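PDB 7LAO: aminoglycoside N(3)-acetyltransferase III from Serratia marcescens, which transfers an acetyl group from acetyl-CoA to the 3-amino group of 2-deoxystreptamine antibiotics such as gentamicin, kanamycin and tobramycin, conferring resistance to them. Local coordinates for residues R150-H154 / A253-V257. Sequence-based numbering, arbitrary orientation.
Sequences RFVGH and AQDIV
Two helix ends meet here: the last turn of helix 147-153 packs beside the first turn of helix 253-268. Each segment makes one helical turn, closed by H154 N to R150 O at 2.9 Å in the first and V257 N to A253 O at 3.1 Å in the second; H154 is where the chain leaves helical geometry. The backbones come closest at V152 and Q254, whose CA atoms are 5.4 Å apart.

V152 does most of the work. With chi1 at t, its CG2 lies 4.1 Å from CG2 of V257 and 4.4 Å from CB of A253, while its CG1 sits 3.7 Å from CG of Q254. F151, also t at chi1 with chi2 near 76°, leaves its helix sideways but carries the ring forward, so that CE2 comes within 3.5 Å of A253 CB, which points toward the other helix. On the exposed side Q254 adopts m, then t, with chi3 at -25°. This extended chain brings NE2 to 2.8 Å from V152 O, a weak hydrogen bond with an N-H...O angle of 130°, to a carbonyl of the final helical turn. The result is apolar helix-helix packing edged by the exposed Q254 amide.

R150 takes no part; its guanidinium hydrogen-bonds to the carbonyls of T131, L132, P135 and G145. Helix 170-177 covers the contact, V170 touching F151, V152 and I256, and Y173 touching V152; F151 rests on L23 and M25 of strand 23-28, so the contact packs against the central mixed sheet, whose strand 246-252 runs directly into A253.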
loop_
_atom_site.group_PDB
_atom_site.type_symbol
_atom_site.label_atom_id
_atom_site.label_comp_id
_atom_site.label_asym_id
_atom_site.label_seq_id
_atom_site.Cartn_x
_atom_site.Cartn_y
_atom_site.Cartn_z
ATOM N N ARG A 150 -11.812 -1.816 1.898
ATOM C CA ARG A 150 -12.710 -1.298 0.875
ATOM C C ARG A 150 -12.122 -1.463 -0.511
ATOM O O ARG A 150 -12.871 -1.617 -1.482
ATOM C CB ARG A 150 -13.068 0.172 1.197
ATOM C CG ARG A 150 -13.830 0.226 2.588
ATOM C CD ARG A 150 -14.301 1.628 2.992
ATOM N NE ARG A 150 -13.153 2.528 3.207
ATOM C CZ ARG A 150 -12.466 2.649 4.345
ATOM N NH1 ARG A 150 -12.760 1.945 5.420
ATOM N NH2 ARG A 150 -11.489 3.500 4.418
ATOM N N PHE A 151 -10.805 -1.392 -0.627
ATOM C CA PHE A 151 -10.130 -1.667 -1.903
ATOM C C PHE A 151 -10.466 -3.082 -2.380
ATOM O O PHE A 151 -10.848 -3.279 -3.545
ATOM C CB PHE A 151 -8.626 -1.479 -1.722
ATOM C CG PHE A 151 -7.774 -2.037 -2.874
ATOM C CD1 PHE A 151 -7.665 -1.361 -4.109
ATOM C CD2 PHE A 151 -7.059 -3.190 -2.684
ATOM C CE1 PHE A 151 -6.835 -1.908 -5.148
ATOM C CE2 PHE A 151 -6.219 -3.734 -3.704
ATOM C CZ PHE A 151 -6.130 -3.112 -4.918
ATOM N N VAL A 152 -10.425 -4.059 -1.460
ATOM C CA VAL A 152 -10.816 -5.448 -1.800
ATOM C C VAL A 152 -12.299 -5.524 -2.129
ATOM O O VAL A 152 -12.681 -6.105 -3.148
ATOM C CB VAL A 152 -10.471 -6.409 -0.650
ATOM C CG1 VAL A 152 -10.987 -7.839 -0.931
ATOM C CG2 VAL A 152 -8.981 -6.366 -0.420
ATOM N N GLY A 153 -13.167 -4.899 -1.277
ATOM C CA GLY A 153 -14.606 -4.960 -1.530
ATOM C C GLY A 153 -15.046 -4.326 -2.840
ATOM O O GLY A 153 -16.069 -4.710 -3.414
ATOM N N HIS A 154 -14.292 -3.353 -3.349
ATOM C CA HIS A 154 -14.618 -2.717 -4.613
ATOM C C HIS A 154 -13.914 -3.388 -5.805
ATOM O O HIS A 154 -13.905 -2.835 -6.901
ATOM C CB HIS A 154 -14.269 -1.204 -4.552
ATOM C CG HIS A 154 -15.289 -0.426 -3.775
ATOM N ND1 HIS A 154 -16.457 0.010 -4.344
ATOM C CD2 HIS A 154 -15.346 -0.077 -2.467
ATOM C CE1 HIS A 154 -17.195 0.613 -3.422
ATOM N NE2 HIS A 154 -16.556 0.553 -2.264
ATOM N N ALA A 253 -7.432 -8.473 -6.536
ATOM C CA ALA A 253 -7.218 -8.368 -5.092
ATOM C C ALA A 253 -8.114 -9.332 -4.302
ATOM O O ALA A 253 -7.665 -9.912 -3.319
ATOM C CB ALA A 253 -7.472 -6.943 -4.550
ATOM N N GLN A 254 -9.368 -9.489 -4.697
ATOM C CA GLN A 254 -10.241 -10.408 -3.945
ATOM C C GLN A 254 -9.676 -11.826 -3.967
ATOM O O GLN A 254 -9.748 -12.565 -2.976
ATOM C CB GLN A 254 -11.663 -10.358 -4.511
ATOM C CG GLN A 254 -12.375 -9.008 -4.192
ATOM C CD GLN A 254 -13.821 -8.794 -4.752
ATOM O OE1 GLN A 254 -14.243 -9.381 -5.749
ATOM N NE2 GLN A 254 -14.552 -7.890 -4.107
ATOM N N ASP A 255 -9.123 -12.217 -5.102
ATOM C CA ASP A 255 -8.675 -13.595 -5.291
ATOM C C ASP A 255 -7.392 -13.878 -4.520
ATOM O O ASP A 255 -7.295 -14.900 -3.829
ATOM C CB ASP A 255 -8.494 -13.875 -6.771
ATOM C CG ASP A 255 -8.558 -15.388 -7.069
ATOM O OD1 ASP A 255 -7.581 -15.927 -7.545
ATOM O OD2 ASP A 255 -9.561 -16.026 -6.758
ATOM N N ILE A 256 -6.452 -12.938 -4.513
ATOM C CA ILE A 256 -5.217 -13.209 -3.794
ATOM C C ILE A 256 -5.421 -13.114 -2.297
ATOM O O ILE A 256 -4.740 -13.813 -1.519
ATOM C CB ILE A 256 -4.085 -12.291 -4.273
ATOM C CG1 ILE A 256 -2.748 -12.942 -3.928
ATOM C CG2 ILE A 256 -4.262 -10.803 -3.683
ATOM C CD1 ILE A 256 -1.580 -12.259 -4.607
ATOM N N VAL A 257 -6.369 -12.278 -1.849
ATOM C CA VAL A 257 -6.691 -12.236 -0.440
ATOM C C VAL A 257 -7.374 -13.540 -0.034
ATOM O O VAL A 257 -7.073 -14.117 1.014
ATOM C CB VAL A 257 -7.558 -10.992 -0.146
ATOM C CG1 VAL A 257 -8.320 -11.132 1.193
ATOM C CG2 VAL A 257 -6.659 -9.774 -0.123
#